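Local structure of protein Vpx (Simian immunodeficiency virus, 4CC9) at residues 43-47 with 85-89; 55-59 with 78-82. The protein redirects the host CUL4A-DDB1 ubiquitin ligase, through direct binding to DCAF1, so that the restriction factor SAMHD1 is degraded by the proteasome. All coordinates share one frame. Residue numbers count along the deposited sequence, not the author numbering.

Contact 1 of 2, residues 43-47 with 85-89; sequences AVNHL and AMFMH. With ZN (zinc ion), chain F.
Met86, His89 and Leu47 lose the most surface here, then His46. Residues 85-89 are regular helix, part of helix 71-91, with His89 N hydrogen-bonded to Ala85 O at 3.0 Å. Residues 43-47 leave the end of helix 25-43. Ala43 is still helical, and its O accepts from His46 N at 3.1 Å and from Leu47 N at 2.8 Å. Leu47 then turns extended (-111/152). The CA atoms of Ala43 and Met86 lie 7.2 Å apart, those of His46 and His89 7.7 Å.

His89 has chi1 t and His46 chi1 m. In both, the CA-to-CB bond points toward the other segment, and the two rings converge on one zinc ion. His46 binds it through ND1 at 2.0 Å, His89 through NE2 at 2.1 Å. Cys94 and Cys96 complete this His2Cys2 site, which ties the loop after helix 25-43 to helix 71-91 in the three-helix fold of Vpx. His46 ND1 and His89 NE2 are 3.3 Å apart because they share the metal; they do not hydrogen-bond. The ring planes meet obliquely at 69°, with centroids 5.0 Å apart. His46 CB makes a CH-pi contact over one face of the His89 ring, 3.9 Å from its centroid.

Met86, with all three chi angles m, leaves sideways and curls so its thioether meets the loop. Its SD lies 4.0 Å from Ala43 CB and 4.0 Å from Leu47 CD1. Its CE is 4.1 Å from His46 CD2. Leu47 (chi1 m, chi2 t) extends its branches to helix 71-91: CD1 lies 4.1 Å from Ala85 CB, CD2 4.0 Å from His89 CB.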
# COMPACT_ATOMS: atom_id res chain seq x y z
N ALA B 43 -8.88 5.70 16.48
CA ALA B 43 -7.88 4.79 17.05
C ALA B 43 -8.31 4.12 18.35
O ALA B 43 -7.82 3.04 18.67
CB ALA B 43 -6.55 5.49 17.24
N VAL B 44 -9.20 4.76 19.12
CA VAL B 44 -9.64 4.16 20.38
C VAL B 44 -10.52 2.93 20.16
O VAL B 44 -10.77 2.18 21.09
CB VAL B 44 -10.33 5.17 21.36
CG1 VAL B 44 -9.31 6.13 21.96
CG2 VAL B 44 -11.45 5.94 20.67
N ASN B 45 -10.98 2.71 18.93
CA ASN B 45 -11.71 1.48 18.60
C ASN B 45 -10.81 0.34 18.12
O ASN B 45 -11.31 -0.73 17.77
CB ASN B 45 -12.77 1.75 17.53
CG ASN B 45 -13.80 2.78 17.96
OD1 ASN B 45 -14.09 2.92 19.15
ND2 ASN B 45 -14.36 3.51 17.00
N HIS B 46 -9.50 0.56 18.08
CA HIS B 46 -8.57 -0.44 17.56
C HIS B 46 -7.37 -0.63 18.47
O HIS B 46 -6.86 -1.74 18.61
CB HIS B 46 -8.06 -0.04 16.17
CG HIS B 46 -9.14 0.05 15.14
ND1 HIS B 46 -9.54 -1.03 14.37
CD2 HIS B 46 -9.90 1.10 14.74
CE1 HIS B 46 -10.49 -0.65 13.55
NE2 HIS B 46 -10.73 0.64 13.75
N LEU B 47 -6.89 0.45 19.07
CA LEU B 47 -5.67 0.41 19.86
C LEU B 47 -6.04 0.62 21.32
O LEU B 47 -7.05 1.25 21.61
CB LEU B 47 -4.69 1.50 19.40
CG LEU B 47 -4.43 1.58 17.89
CD1 LEU B 47 -3.51 2.72 17.55
CD2 LEU B 47 -3.86 0.26 17.36
N ALA B 85 1.13 3.55 13.57
CA ALA B 85 0.53 2.55 14.45
C ALA B 85 -0.72 1.97 13.79
O ALA B 85 -0.93 0.76 13.81
CB ALA B 85 0.20 3.15 15.83
N MET B 86 -1.54 2.83 13.20
CA MET B 86 -2.79 2.37 12.58
C MET B 86 -2.48 1.51 11.36
O MET B 86 -3.14 0.50 11.14
CB MET B 86 -3.68 3.55 12.18
CG MET B 86 -4.35 4.23 13.35
SD MET B 86 -5.54 3.13 14.15
CE MET B 86 -6.79 3.02 12.87
N PHE B 87 -1.48 1.92 10.58
CA PHE B 87 -1.02 1.14 9.43
C PHE B 87 -0.62 -0.27 9.87
O PHE B 87 -0.99 -1.25 9.24
CB PHE B 87 0.16 1.85 8.77
CG PHE B 87 0.87 1.03 7.70
CD1 PHE B 87 0.42 1.01 6.39
CD2 PHE B 87 2.03 0.34 8.01
CE1 PHE B 87 1.09 0.28 5.38
CE2 PHE B 87 2.73 -0.39 7.02
CZ PHE B 87 2.26 -0.41 5.70
N MET B 88 0.14 -0.37 10.95
CA MET B 88 0.56 -1.68 11.42
C MET B 88 -0.63 -2.52 11.87
O MET B 88 -0.70 -3.72 11.59
CB MET B 88 1.61 -1.55 12.53
CG MET B 88 2.98 -1.09 12.00
SD MET B 88 4.28 -0.94 13.26
CE MET B 88 3.68 0.45 14.21
N HIS B 89 -1.59 -1.89 12.55
CA HIS B 89 -2.77 -2.62 13.02
C HIS B 89 -3.60 -3.19 11.87
O HIS B 89 -4.04 -4.34 11.93
CB HIS B 89 -3.64 -1.74 13.92
CG HIS B 89 -4.93 -2.38 14.33
ND1 HIS B 89 -5.02 -3.24 15.41
CD2 HIS B 89 -6.17 -2.27 13.83
CE1 HIS B 89 -6.27 -3.64 15.55
NE2 HIS B 89 -6.99 -3.07 14.60
ZN ZN F . -9.05 -2.95 14.56

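Contact 2 of 2, residues 55-59 with 78-82; sequences VWRRS and YLCLI
Tyr78 is the centre of this contact. Its chi1 is t and chi2 81°, which lays the ring against the backbone of helix 49-66. Tyr78 CE1 is 3.4 Å from Trp56 CA and 4.0 Å from Val55 C. Trp56 also has chi1 t, with chi2 -102°. The edge of its six-membered ring meets the Tyr78 face in a T-shaped pair, with planes at 87° and centroids 4.9 Å apart. The closest side-chain atoms are Trp56 CE3 and Tyr78 CD2, at 3.6 Å.

Both segments are helical. Their axes run roughly antiparallel, at 146°, and approach to 10.4 Å. The closest CA pair is Ser59 and Tyr78, at 6.1 Å. This is the packing of helix 49-66 on helix 71-91 in the Vpx three-helix bundle. The third helix, 25-43, contributes Asn40, whose OD1 is hydrogen-bonded to Tyr78 OH.

Val55 has chi1 t. Its CG1 meets Tyr78 CD1 at 4.0 Å, Ile82 CD1 at 4.1 Å and Leu81 CD1 at 4.2 Å. Ile82 is m at both chi angles, which brings CD1 to Val55. Leu81 is m,t and also reaches Ser59, with CD1 4.1 Å from OG. Ser59 has chi1 m, so its OG folds back and donates to Val55 O at 2.8 Å. That carbonyl also accepts from Ser59 N at 3.0 Å. Ser59 OG thus sits at the Tyr78 ring edge, 4.0 Å from CD1, with its polar need met inside its own helix.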
# COMPACT_ATOMS: atom_id res chain seq x y z
N VAL B 55 1.52 8.02 24.07
CA VAL B 55 2.27 8.59 22.96
C VAL B 55 2.00 10.09 22.84
O VAL B 55 2.90 10.87 22.53
CB VAL B 55 1.96 7.87 21.62
CG1 VAL B 55 2.67 8.56 20.49
CG2 VAL B 55 2.37 6.39 21.70
N TRP B 56 0.76 10.49 23.11
CA TRP B 56 0.44 11.92 23.09
C TRP B 56 1.26 12.70 24.12
O TRP B 56 1.94 13.68 23.78
CB TRP B 56 -1.05 12.16 23.31
CG TRP B 56 -1.34 13.61 23.55
CD1 TRP B 56 -1.59 14.21 24.76
CD2 TRP B 56 -1.37 14.66 22.57
NE1 TRP B 56 -1.80 15.56 24.58
CE2 TRP B 56 -1.66 15.86 23.25
CE3 TRP B 56 -1.20 14.69 21.18
CZ2 TRP B 56 -1.77 17.10 22.59
CZ3 TRP B 56 -1.31 15.91 20.52
CH2 TRP B 56 -1.60 17.10 21.23
N ARG B 57 1.21 12.26 25.38
CA ARG B 57 1.91 12.95 26.46
C ARG B 57 3.42 12.96 26.30
O ARG B 57 4.08 13.96 26.61
CB ARG B 57 1.56 12.32 27.80
CG ARG B 57 0.08 12.30 28.13
CD ARG B 57 -0.16 11.43 29.38
NE ARG B 57 -1.05 12.12 30.29
CZ ARG B 57 -0.64 12.80 31.35
NH1 ARG B 57 0.64 12.84 31.66
NH2 ARG B 57 -1.53 13.43 32.09
N ARG B 58 3.99 11.85 25.82
CA ARG B 58 5.44 11.82 25.63
C ARG B 58 5.88 12.71 24.46
O ARG B 58 6.86 13.43 24.58
CB ARG B 58 5.96 10.38 25.49
CG ARG B 58 5.68 9.56 26.73
CD ARG B 58 6.06 8.09 26.55
NE ARG B 58 7.50 7.90 26.67
CZ ARG B 58 8.28 7.46 25.69
NH1 ARG B 58 7.76 7.14 24.51
NH2 ARG B 58 9.58 7.32 25.90
N SER B 59 5.13 12.67 23.36
CA SER B 59 5.38 13.56 22.23
C SER B 59 5.37 15.00 22.70
O SER B 59 6.23 15.79 22.31
CB SER B 59 4.31 13.38 21.15
OG SER B 59 4.40 12.10 20.54
N TYR B 78 3.28 13.92 16.23
CA TYR B 78 2.44 12.96 16.92
C TYR B 78 1.53 12.22 15.92
O TYR B 78 1.39 11.00 15.99
CB TYR B 78 1.61 13.65 18.02
CG TYR B 78 0.44 12.82 18.50
CD1 TYR B 78 0.62 11.81 19.43
CD2 TYR B 78 -0.85 13.06 18.03
CE1 TYR B 78 -0.45 11.04 19.89
CE2 TYR B 78 -1.92 12.30 18.48
CZ TYR B 78 -1.71 11.29 19.41
OH TYR B 78 -2.75 10.53 19.86
N LEU B 79 0.90 12.96 15.01
CA LEU B 79 0.02 12.37 14.01
C LEU B 79 0.76 11.31 13.19
O LEU B 79 0.23 10.21 12.97
CB LEU B 79 -0.58 13.45 13.08
CG LEU B 79 -1.49 12.99 11.95
CD1 LEU B 79 -2.70 12.26 12.49
CD2 LEU B 79 -1.94 14.17 11.09
N CYS B 80 1.98 11.62 12.74
CA CYS B 80 2.72 10.66 11.92
C CYS B 80 2.96 9.34 12.65
O CYS B 80 2.87 8.27 12.05
CB CYS B 80 4.03 11.28 11.38
SG CYS B 80 3.78 12.66 10.18
N LEU B 81 3.22 9.41 13.96
CA LEU B 81 3.40 8.19 14.76
C LEU B 81 2.12 7.37 14.88
O LEU B 81 2.17 6.13 14.79
CB LEU B 81 3.91 8.53 16.16
CG LEU B 81 5.36 8.99 16.25
CD1 LEU B 81 5.64 9.53 17.64
CD2 LEU B 81 6.32 7.83 15.91
N ILE B 82 0.98 8.03 15.08
CA ILE B 82 -0.28 7.31 15.19
C ILE B 82 -0.70 6.74 13.83
O ILE B 82 -1.25 5.62 13.78
CB ILE B 82 -1.41 8.17 15.78
CG1 ILE B 82 -0.99 8.73 17.14
CG2 ILE B 82 -2.68 7.34 15.95
CD1 ILE B 82 -0.56 7.63 18.13

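Overall arrangement
Both contacts use helix 71-91, and their centres lie about 13 Å apart. In sequence, both segments of contact 2 fall between those of contact 1. Contact 2 is buried and joins two helices through apolar and aromatic side chains. Contact 1 is only partly buried and joins a loop to a helix; there zinc coordination is added to apolar packing. Neither has a hydrogen bond between its own two segments. The nearest side-chain atom of Ile82 is about 12 Å from the metal, so contact 2 has no part in the site. DCAF1 packs on residues of both contacts, including Ala85 and Met86 in contact 1 and Ser59 and Leu81 in contact 2.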